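Local coordinates for hypothetical protein aq_1665 (Aquifex aeolicus, PDB 1XM7) that is of unknown function but has a calcineurin-like phosphoesterase domain and probably acts as a hydrolase of phosphate esters, at residues E15-L20 against K27-V32; I7-F12 against H147-R152; Y96-I101 against R132-K137. All coordinates share one frame; numbering follows the deposited sequence.

Contact 1 of 3, residues E15-L20 against K27-V32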
loop_
_atom_site.group_PDB
_atom_site.type_symbol
_atom_site.label_atom_id
_atom_site.label_comp_id
_atom_site.label_asym_id
_atom_site.label_seq_id
_atom_site.Cartn_x
_atom_site.Cartn_y
_atom_site.Cartn_z
ATOM N N GLU A 15 -1.256 -9.145 15.175
ATOM C CA GLU A 15 -0.327 -9.347 16.278
ATOM C C GLU A 15 0.761 -10.373 15.988
ATOM O O GLU A 15 1.905 -10.198 16.391
ATOM C CB GLU A 15 -1.153 -9.781 17.484
ATOM C CG GLU A 15 -0.466 -9.891 18.816
ATOM C CD GLU A 15 -1.470 -10.322 19.894
ATOM O OE1 GLU A 15 -1.905 -11.502 19.877
ATOM O OE2 GLU A 15 -1.849 -9.473 20.741
ATOM N N ASN A 16 0.392 -11.432 15.276
ATOM C CA ASN A 16 1.305 -12.520 14.954
ATOM C C ASN A 16 2.415 -12.174 13.978
ATOM O O ASN A 16 3.436 -12.865 13.917
ATOM C CB ASN A 16 0.501 -13.704 14.417
ATOM C CG ASN A 16 1.148 -15.034 14.734
ATOM O OD1 ASN A 16 1.711 -15.218 15.818
ATOM N ND2 ASN A 16 1.058 -15.978 13.802
ATOM N N ILE A 17 2.228 -11.108 13.214
ATOM C CA ILE A 17 3.237 -10.713 12.244
ATOM C C ILE A 17 4.518 -10.261 12.944
ATOM O O ILE A 17 5.570 -10.140 12.314
ATOM C CB ILE A 17 2.704 -9.587 11.315
ATOM C CG1 ILE A 17 3.547 -9.538 10.041
ATOM C CG2 ILE A 17 2.735 -8.242 12.030
ATOM C CD1 ILE A 17 2.934 -8.735 8.936
ATOM N N ILE A 18 4.415 -10.011 14.248
ATOM C CA ILE A 18 5.562 -9.597 15.054
ATOM C C ILE A 18 6.446 -10.820 15.133
ATOM O O ILE A 18 7.671 -10.716 15.148
ATOM C CB ILE A 18 5.137 -9.175 16.489
ATOM C CG1 ILE A 18 4.455 -7.794 16.450
ATOM C CG2 ILE A 18 6.349 -9.141 17.401
ATOM C CD1 ILE A 18 3.794 -7.363 17.755
ATOM N N ASN A 19 5.799 -11.983 15.170
ATOM C CA ASN A 19 6.480 -13.275 15.216
ATOM C C ASN A 19 6.978 -13.680 13.826
ATOM O O ASN A 19 8.101 -14.153 13.667
ATOM C CB ASN A 19 5.524 -14.352 15.725
ATOM C CG ASN A 19 5.236 -14.226 17.205
ATOM O OD1 ASN A 19 4.135 -14.539 17.660
ATOM N ND2 ASN A 19 6.229 -13.781 17.968
ATOM N N LEU A 20 6.130 -13.477 12.822
ATOM C CA LEU A 20 6.448 -13.835 11.445
ATOM C C LEU A 20 7.558 -13.000 10.793
ATOM O O LEU A 20 8.288 -13.495 9.935
ATOM C CB LEU A 20 5.163 -13.771 10.619
ATOM C CG LEU A 20 4.092 -14.716 11.170
ATOM C CD1 LEU A 20 2.751 -14.410 10.557
ATOM C CD2 LEU A 20 4.484 -16.145 10.884
ATOM N N LYS A 27 6.087 -4.973 18.652
ATOM C CA LYS A 27 4.872 -4.605 19.362
ATOM C C LYS A 27 4.629 -3.086 19.309
ATOM O O LYS A 27 5.545 -2.289 19.504
ATOM C CB LYS A 27 4.947 -5.077 20.812
ATOM C CG LYS A 27 3.664 -4.827 21.585
ATOM C CD LYS A 27 3.662 -5.515 22.946
ATOM C CE LYS A 27 2.296 -5.374 23.618
ATOM N NZ LYS A 27 1.159 -5.742 22.704
ATOM N N GLY A 28 3.390 -2.693 19.032
ATOM C CA GLY A 28 3.075 -1.280 18.951
ATOM C C GLY A 28 3.375 -0.660 17.595
ATOM O O GLY A 28 3.638 0.542 17.513
ATOM N N PHE A 29 3.335 -1.455 16.528
ATOM C CA PHE A 29 3.617 -0.919 15.198
ATOM C C PHE A 29 2.421 -0.172 14.632
ATOM O O PHE A 29 2.574 0.674 13.757
ATOM C CB PHE A 29 4.052 -2.033 14.237
ATOM C CG PHE A 29 3.010 -3.085 14.016
ATOM C CD1 PHE A 29 1.972 -2.878 13.106
ATOM C CD2 PHE A 29 3.048 -4.276 14.734
ATOM C CE1 PHE A 29 0.977 -3.840 12.913
ATOM C CE2 PHE A 29 2.066 -5.249 14.556
ATOM C CZ PHE A 29 1.021 -5.030 13.639
ATOM N N GLU A 30 1.227 -0.479 15.129
ATOM C CA GLU A 30 0.037 0.214 14.651
ATOM C C GLU A 30 0.159 1.681 15.039
ATOM O O GLU A 30 -0.075 2.571 14.217
ATOM C CB GLU A 30 -1.240 -0.379 15.262
ATOM C CG GLU A 30 -1.582 -1.777 14.766
ATOM C CD GLU A 30 -1.055 -2.884 15.666
ATOM O OE1 GLU A 30 0.012 -2.703 16.305
ATOM O OE2 GLU A 30 -1.713 -3.946 15.718
ATOM N N ILE A 31 0.541 1.930 16.289
ATOM C CA ILE A 31 0.695 3.289 16.789
ATOM C C ILE A 31 1.755 4.039 15.995
ATOM O O ILE A 31 1.603 5.228 15.717
ATOM C CB ILE A 31 1.092 3.301 18.296
ATOM C CG1 ILE A 31 -0.047 3.854 19.149
ATOM C CG2 ILE A 31 2.310 4.197 18.522
ATOM C CD1 ILE A 31 -1.344 3.132 18.988
ATOM N N VAL A 32 2.833 3.357 15.638
ATOM C CA VAL A 32 3.894 4.005 14.884
ATOM C C VAL A 32 3.424 4.405 13.500
ATOM O O VAL A 32 3.712 5.506 13.038
ATOM C CB VAL A 32 5.109 3.090 14.752
ATOM C CG1 VAL A 32 6.094 3.668 13.746
ATOM C CG2 VAL A 32 5.760 2.917 16.119
#
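Ile18, near the start of the short helix 17-20, and Lys27, just before helix 29-38, bring their CA atoms within 6.6 Å of each other after the chain has turned back through a loop. The turn is a good example of how one branched side chain can join two helices. Ile18 holds CG1 anti to its carbonyl carbon (chi1 -74°) and stretches it across the gap, where CD1 lies 3.4 Å from the CA of Lys27 and so covers main chain as well as side chain. Lower on the same branch, Ile18 CG1 reaches the rim of the Phe29 ring near the ring plane, 4.0 Å from CE2. Ile17 adds its CG2 methyl, 4.0 Å from CE2 and equally from CZ of Phe29, its side chain crossing that of Phe29 at about a right angle. Phe29 meets both isoleucines because CG sits between the backbone N and carbonyl carbon (chi1 62°), which swings the ring toward helix 17-20. Putting an alanine in place of Ile18 takes away both CG1 and CD1, so the Lys27 backbone would probably lose the methyl over it and the Phe29 rim one of its two isoleucine neighbours. Gly28 occupies the N-cap of the second helix at a positive phi of 84°, where a side chain would press on the carbonyl of Lys27. Polar groups attend the same ring: Glu30 OE1 lies 3.5 Å above its plane, over the centre, and Arg25 makes a cation-pi contact with it. Glu15 OE2 and Lys27 NZ, 5.2 Å apart, are likely to attract each other only loosely. The union of the two helices therefore rests on apolar packing around Phe29, with charge playing a secondary part.

Contact 2 of 3, residues I7-F12 against H147-R152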
loop_
_atom_site.group_PDB
_atom_site.type_symbol
_atom_site.label_atom_id
_atom_site.label_comp_id
_atom_site.label_asym_id
_atom_site.label_seq_id
_atom_site.Cartn_x
_atom_site.Cartn_y
_atom_site.Cartn_z
ATOM N N ILE A 7 0.825 3.881 0.977
ATOM C CA ILE A 7 1.233 3.003 2.056
ATOM C C ILE A 7 0.485 1.703 1.852
ATOM O O ILE A 7 -0.566 1.692 1.210
ATOM C CB ILE A 7 0.810 3.627 3.394
ATOM C CG1 ILE A 7 1.469 2.899 4.572
ATOM C CG2 ILE A 7 -0.725 3.640 3.481
ATOM C CD1 ILE A 7 1.371 3.685 5.891
ATOM N N SER A 8 1.012 0.610 2.382
ATOM C CA SER A 8 0.321 -0.659 2.234
ATOM C C SER A 8 0.838 -1.715 3.189
ATOM O O SER A 8 1.894 -1.556 3.794
ATOM C CB SER A 8 0.444 -1.170 0.801
ATOM O OG SER A 8 1.782 -1.504 0.527
ATOM N N ASP A 9 0.077 -2.796 3.315
ATOM C CA ASP A 9 0.436 -3.906 4.185
ATOM C C ASP A 9 0.595 -3.464 5.624
ATOM O O ASP A 9 1.562 -3.837 6.292
ATOM C CB ASP A 9 1.725 -4.560 3.702
ATOM C CG ASP A 9 1.655 -4.945 2.254
ATOM O OD1 ASP A 9 1.989 -4.108 1.394
ATOM O OD2 ASP A 9 1.237 -6.076 1.965
ATOM N N THR A 10 -0.366 -2.679 6.101
ATOM C CA THR A 10 -0.334 -2.183 7.465
ATOM C C THR A 10 -0.598 -3.296 8.480
ATOM O O THR A 10 -0.080 -3.262 9.605
ATOM C CB THR A 10 -1.345 -1.052 7.634
ATOM O OG1 THR A 10 -2.576 -1.420 7.010
ATOM C CG2 THR A 10 -0.826 0.208 6.976
ATOM N N HIS A 11 -1.387 -4.288 8.071
ATOM C CA HIS A 11 -1.707 -5.422 8.928
ATOM C C HIS A 11 -2.128 -5.009 10.334
ATOM O O HIS A 11 -1.686 -5.604 11.324
ATOM C CB HIS A 11 -0.506 -6.371 9.031
ATOM C CG HIS A 11 -0.356 -7.304 7.865
ATOM N ND1 HIS A 11 0.206 -6.920 6.665
ATOM C CD2 HIS A 11 -0.697 -8.607 7.718
ATOM C CE1 HIS A 11 0.204 -7.945 5.831
ATOM N NE2 HIS A 11 -0.338 -8.980 6.446
ATOM N N PHE A 12 -2.972 -3.989 10.432
ATOM C CA PHE A 12 -3.437 -3.543 11.735
ATOM C C PHE A 12 -4.032 -4.728 12.468
ATOM O O PHE A 12 -4.823 -5.476 11.908
ATOM C CB PHE A 12 -4.501 -2.455 11.597
ATOM C CG PHE A 12 -3.968 -1.133 11.133
ATOM C CD1 PHE A 12 -2.977 -0.475 11.854
ATOM C CD2 PHE A 12 -4.493 -0.518 10.002
ATOM C CE1 PHE A 12 -2.519 0.780 11.460
ATOM C CE2 PHE A 12 -4.043 0.738 9.598
ATOM C CZ PHE A 12 -3.056 1.389 10.328
ATOM N N HIS A 147 2.477 -5.743 -0.991
ATOM C CA HIS A 147 2.584 -7.190 -0.951
ATOM C C HIS A 147 3.929 -7.826 -0.573
ATOM O O HIS A 147 3.948 -8.770 0.214
ATOM C CB HIS A 147 2.106 -7.752 -2.293
ATOM C CG HIS A 147 1.955 -9.240 -2.300
ATOM N ND1 HIS A 147 2.965 -10.090 -2.696
ATOM C CD2 HIS A 147 0.917 -10.030 -1.935
ATOM C CE1 HIS A 147 2.557 -11.340 -2.576
ATOM N NE2 HIS A 147 1.317 -11.331 -2.116
ATOM N N VAL A 148 5.044 -7.343 -1.121
ATOM C CA VAL A 148 6.350 -7.938 -0.793
ATOM C C VAL A 148 6.960 -7.386 0.495
ATOM O O VAL A 148 7.345 -6.218 0.563
ATOM C CB VAL A 148 7.369 -7.742 -1.929
ATOM C CG1 VAL A 148 8.625 -8.552 -1.628
ATOM C CG2 VAL A 148 6.755 -8.168 -3.259
ATOM N N HIS A 149 7.065 -8.238 1.508
ATOM C CA HIS A 149 7.601 -7.826 2.799
ATOM C C HIS A 149 9.105 -7.684 2.849
ATOM O O HIS A 149 9.828 -8.091 1.944
ATOM C CB HIS A 149 7.168 -8.797 3.897
ATOM C CG HIS A 149 5.684 -8.966 3.999
ATOM N ND1 HIS A 149 4.810 -7.900 3.979
ATOM C CD2 HIS A 149 4.918 -10.077 4.117
ATOM C CE1 HIS A 149 3.571 -8.348 4.075
ATOM N NE2 HIS A 149 3.609 -9.665 4.160
ATOM N N TRP A 150 9.559 -7.095 3.942
ATOM C CA TRP A 150 10.968 -6.881 4.164
ATOM C C TRP A 150 11.684 -8.218 4.274
ATOM O O TRP A 150 11.146 -9.181 4.816
ATOM C CB TRP A 150 11.169 -6.089 5.460
ATOM C CG TRP A 150 12.612 -5.862 5.801
ATOM C CD1 TRP A 150 13.389 -4.790 5.441
ATOM C CD2 TRP A 150 13.485 -6.779 6.479
ATOM N NE1 TRP A 150 14.691 -4.991 5.848
ATOM C CE2 TRP A 150 14.776 -6.204 6.484
ATOM C CE3 TRP A 150 13.302 -8.038 7.072
ATOM C CZ2 TRP A 150 15.881 -6.846 7.063
ATOM C CZ3 TRP A 150 14.401 -8.676 7.643
ATOM C CH2 TRP A 150 15.674 -8.079 7.633
ATOM N N ASN A 151 12.897 -8.271 3.738
ATOM C CA ASN A 151 13.738 -9.457 3.811
ATOM C C ASN A 151 15.130 -8.890 4.000
ATOM O O ASN A 151 15.372 -7.724 3.690
ATOM C CB ASN A 151 13.642 -10.301 2.533
ATOM C CG ASN A 151 14.023 -9.533 1.289
ATOM O OD1 ASN A 151 13.297 -9.540 0.290
ATOM N ND2 ASN A 151 15.170 -8.869 1.335
ATOM N N ARG A 152 16.041 -9.706 4.509
ATOM C CA ARG A 152 17.401 -9.251 4.770
ATOM C C ARG A 152 18.278 -8.964 3.547
ATOM O O ARG A 152 19.473 -8.720 3.703
ATOM C CB ARG A 152 18.109 -10.252 5.690
ATOM C CG ARG A 152 17.177 -11.299 6.291
ATOM C CD ARG A 152 16.835 -12.360 5.251
ATOM N NE ARG A 152 15.795 -13.293 5.685
ATOM C CZ ARG A 152 15.641 -14.521 5.186
ATOM N NH1 ARG A 152 16.465 -14.967 4.238
ATOM N NH2 ARG A 152 14.661 -15.308 5.631
#
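Asp9 meets His147 where two irregular loops converge, their CA atoms 6.5 Å apart, and the first loop prepares this meeting from its start. Ile7 ends a strand, and Ser8 follows with its OG bonded to OD1 of Asp9 at 2.8 Å, on the anti side of the carboxylate. Asp9 itself takes a left-handed backbone conformation, and its CG, anti to the carbonyl carbon (chi1 -53°), turns the carboxylate toward the other loop. There the backbone N of His147 donates to Asp9 OD1 at 2.9 Å, from the syn side and 20° out of the carboxylate plane. One oxygen is thus gripped by two donors, which should restrain the rotation of the group; Asp9 OD2 lies 3.9 Å from His149 CE1. Thr10 takes no part across the contact; its OG1 bonds to His49 NE2 and to the carbonyl of Phe53. His11 comes back to the contact: its ND1 makes a weak but nearly straight bond to Asp9 O, while its CE1 lies 3.8 Å from CE1 of His149. The two imidazoles meet obliquely, planes at 69°, and His149 ND1 is hydrogen-bonded to Asn170 OD1. Asp-x-His facing His-x-His is the pattern that supplies metal ligands in calcineurin-like phosphoesterases, so a similar site is probable here. Phe12 closes the segment against Leu34 of helix 29-38, which also covers Ile7 through Ile33 and Leu37, while backbone bonds tie Ile7 to Tyr48 of the neighbouring strand 46-49; the second loop, for its part, follows strand 142-145 of the other sheet.

Contact 3 of 3, residues Y96-I101 against R132-K137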
loop_
_atom_site.group_PDB
_atom_site.type_symbol
_atom_site.label_atom_id
_atom_site.label_comp_id
_atom_site.label_asym_id
_atom_site.label_seq_id
_atom_site.Cartn_x
_atom_site.Cartn_y
_atom_site.Cartn_z
ATOM N N TYR A 96 -11.137 0.015 -4.760
ATOM C CA TYR A 96 -10.945 -0.594 -6.067
ATOM C C TYR A 96 -10.498 -2.019 -5.788
ATOM O O TYR A 96 -9.483 -2.233 -5.126
ATOM C CB TYR A 96 -9.883 0.195 -6.825
ATOM C CG TYR A 96 -10.345 1.597 -7.107
ATOM C CD1 TYR A 96 -11.224 1.858 -8.156
ATOM C CD2 TYR A 96 -9.989 2.649 -6.274
ATOM C CE1 TYR A 96 -11.745 3.123 -8.366
ATOM C CE2 TYR A 96 -10.507 3.927 -6.473
ATOM C CZ TYR A 96 -11.389 4.153 -7.524
ATOM O OH TYR A 96 -11.926 5.403 -7.726
ATOM N N ASP A 97 -11.252 -2.996 -6.283
ATOM C CA ASP A 97 -10.923 -4.380 -5.993
ATOM C C ASP A 97 -9.631 -4.963 -6.551
ATOM O O ASP A 97 -9.205 -6.024 -6.095
ATOM C CB ASP A 97 -12.104 -5.297 -6.334
ATOM C CG ASP A 97 -12.609 -5.106 -7.735
ATOM O OD1 ASP A 97 -13.146 -4.017 -8.023
ATOM O OD2 ASP A 97 -12.469 -6.049 -8.542
ATOM N N PHE A 98 -8.996 -4.312 -7.517
ATOM C CA PHE A 98 -7.742 -4.867 -8.008
ATOM C C PHE A 98 -6.669 -3.869 -8.405
ATOM O O PHE A 98 -5.499 -4.092 -8.116
ATOM C CB PHE A 98 -7.976 -5.834 -9.164
ATOM C CG PHE A 98 -6.730 -6.589 -9.579
ATOM C CD1 PHE A 98 -5.991 -6.194 -10.693
ATOM C CD2 PHE A 98 -6.288 -7.681 -8.840
ATOM C CE1 PHE A 98 -4.838 -6.870 -11.061
ATOM C CE2 PHE A 98 -5.128 -8.364 -9.203
ATOM C CZ PHE A 98 -4.404 -7.956 -10.318
ATOM N N TYR A 99 -7.043 -2.782 -9.070
ATOM C CA TYR A 99 -6.049 -1.785 -9.454
ATOM C C TYR A 99 -6.704 -0.440 -9.644
ATOM O O TYR A 99 -7.922 -0.321 -9.621
ATOM C CB TYR A 99 -5.378 -2.156 -10.771
ATOM C CG TYR A 99 -6.276 -1.913 -11.960
ATOM C CD1 TYR A 99 -7.328 -2.773 -12.249
ATOM C CD2 TYR A 99 -6.103 -0.792 -12.769
ATOM C CE1 TYR A 99 -8.188 -2.526 -13.312
ATOM C CE2 TYR A 99 -6.959 -0.531 -13.835
ATOM C CZ TYR A 99 -7.998 -1.402 -14.098
ATOM O OH TYR A 99 -8.852 -1.148 -15.142
ATOM N N LYS A 100 -5.878 0.573 -9.855
ATOM C CA LYS A 100 -6.369 1.921 -10.088
ATOM C C LYS A 100 -5.280 2.634 -10.844
ATOM O O LYS A 100 -4.101 2.508 -10.517
ATOM C CB LYS A 100 -6.631 2.648 -8.768
ATOM C CG LYS A 100 -7.761 3.673 -8.821
ATOM C CD LYS A 100 -7.362 4.959 -9.506
ATOM C CE LYS A 100 -8.457 6.013 -9.354
ATOM N NZ LYS A 100 -9.724 5.564 -10.001
ATOM N N ILE A 101 -5.671 3.366 -11.873
ATOM C CA ILE A 101 -4.702 4.102 -12.646
ATOM C C ILE A 101 -4.881 5.592 -12.426
ATOM O O ILE A 101 -5.997 6.116 -12.454
ATOM C CB ILE A 101 -4.820 3.769 -14.136
ATOM C CG1 ILE A 101 -4.395 2.318 -14.351
ATOM C CG2 ILE A 101 -3.944 4.697 -14.949
ATOM C CD1 ILE A 101 -4.555 1.826 -15.756
ATOM N N ARG A 132 1.039 -6.860 -14.747
ATOM C CA ARG A 132 1.933 -6.636 -15.869
ATOM C C ARG A 132 1.077 -6.334 -17.093
ATOM O O ARG A 132 1.288 -5.343 -17.791
ATOM C CB ARG A 132 2.772 -7.882 -16.140
ATOM C CG ARG A 132 3.601 -8.340 -14.967
ATOM C CD ARG A 132 4.718 -9.269 -15.433
ATOM N NE ARG A 132 4.222 -10.545 -15.942
ATOM C CZ ARG A 132 3.997 -11.618 -15.188
ATOM N NH1 ARG A 132 4.227 -11.573 -13.887
ATOM N NH2 ARG A 132 3.544 -12.739 -15.732
ATOM N N GLU A 133 0.092 -7.189 -17.337
ATOM C CA GLU A 133 -0.783 -7.011 -18.480
ATOM C C GLU A 133 -1.365 -5.610 -18.530
ATOM O O GLU A 133 -1.254 -4.926 -19.552
ATOM C CB GLU A 133 -1.896 -8.060 -18.456
ATOM C CG GLU A 133 -2.046 -8.795 -19.784
ATOM C CD GLU A 133 -0.703 -9.050 -20.478
ATOM O OE1 GLU A 133 0.149 -9.791 -19.918
ATOM O OE2 GLU A 133 -0.503 -8.494 -21.585
ATOM N N ILE A 134 -1.968 -5.172 -17.431
ATOM C CA ILE A 134 -2.552 -3.829 -17.367
ATOM C C ILE A 134 -1.474 -2.786 -17.647
ATOM O O ILE A 134 -1.658 -1.883 -18.468
ATOM C CB ILE A 134 -3.139 -3.534 -15.972
ATOM C CG1 ILE A 134 -4.426 -4.331 -15.759
ATOM C CG2 ILE A 134 -3.373 -2.038 -15.813
ATOM C CD1 ILE A 134 -4.933 -4.269 -14.327
ATOM N N TYR A 135 -0.355 -2.923 -16.945
ATOM C CA TYR A 135 0.761 -2.011 -17.096
ATOM C C TYR A 135 1.057 -1.804 -18.569
ATOM O O TYR A 135 1.082 -0.671 -19.050
ATOM C CB TYR A 135 1.997 -2.581 -16.414
ATOM C CG TYR A 135 3.157 -1.611 -16.321
ATOM C CD1 TYR A 135 3.255 -0.707 -15.264
ATOM C CD2 TYR A 135 4.182 -1.632 -17.263
ATOM C CE1 TYR A 135 4.350 0.142 -15.141
ATOM C CE2 TYR A 135 5.279 -0.787 -17.149
ATOM C CZ TYR A 135 5.362 0.093 -16.087
ATOM O OH TYR A 135 6.473 0.900 -15.958
ATOM N N PHE A 136 1.271 -2.907 -19.284
ATOM C CA PHE A 136 1.587 -2.848 -20.709
ATOM C C PHE A 136 0.456 -2.274 -21.554
ATOM O O PHE A 136 0.665 -1.364 -22.358
ATOM C CB PHE A 136 1.931 -4.240 -21.242
ATOM C CG PHE A 136 3.131 -4.866 -20.598
ATOM C CD1 PHE A 136 4.269 -4.111 -20.321
ATOM C CD2 PHE A 136 3.144 -6.236 -20.308
ATOM C CE1 PHE A 136 5.408 -4.712 -19.766
ATOM C CE2 PHE A 136 4.274 -6.847 -19.754
ATOM C CZ PHE A 136 5.408 -6.084 -19.482
ATOM N N LYS A 137 -0.737 -2.830 -21.370
ATOM C CA LYS A 137 -1.919 -2.412 -22.114
ATOM C C LYS A 137 -2.184 -0.916 -22.007
ATOM O O LYS A 137 -2.509 -0.271 -23.000
ATOM C CB LYS A 137 -3.147 -3.188 -21.619
ATOM C CG LYS A 137 -4.487 -2.765 -22.232
ATOM C CD LYS A 137 -5.652 -3.281 -21.371
ATOM C CE LYS A 137 -7.038 -2.858 -21.890
ATOM N NZ LYS A 137 -7.506 -3.649 -23.079
#
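Ile134 meets Tyr99, Phe98 and Ile101 in turn, so that a single residue of helix 125-137 serves three neighbours on and beside an edge strand. The backbones stay well apart, with the CA atoms of Tyr99 and Ile134 8.9 Å from each other, and side chains fill the interval. The first kind of interaction is CH-pi. Ile134 CD1 stands over one face of the Tyr99 ring, 3.7 Å from its centroid and 18° off the normal, displaced toward CD1 and CG of the tyrosine. This approach depends on the Tyr99 side chain, whose CG lies between the backbone N and carbonyl carbon (chi1 75°), so that the ring turns a face to the helix. The second kind is plain apolar packing, shared between the two branches of the isoleucine. The same CD1 touches the edge of Phe98, 4.2 Å from CE1, so one methyl meets a ring face and a ring edge at once. The other branch, CG2, lies 4.0 Å from CD1 of Ile101, the two side chains sliding past each other in opposite directions. Within the strand segment, Ile101 CG1 lies at the edge of the Tyr99 ring, in its plane. Met130 and Val131 of the helix extend the packing along Phe98, and Leu110 of strand 107-112 lies against both Tyr99 and Ile134. The arrangement is that of a helix packed on a face of a sheet: helix 125-137 forms the beta-alpha-beta crossover from strand 107-112 to its parallel neighbour 142-145, and here it reaches on to the outermost strand, 99-104.

How the contacts relate
Of the three contacts, contact 2 holds the probable metal site, contact 1 adjoins it, and contact 3 is packing remote from it. Contact 1 is nested within the long loop closed by contact 2, and their centres are about 11 Å apart. They touch directly: Phe29 CE1 lies 3.5 Å from Thr10 O, and Ile17 CD1 lies 3.7 Å from His11 CG, so side chains of helices 17-20 and 29-38 pack against the loop that carries the probable metal ligands. Contact 3 is also nested within contact 2, but its nearest atoms are about 10 Å from those of contact 2; its centre is about 30 Å from that of contact 1, on the opposite side of the chain's centre.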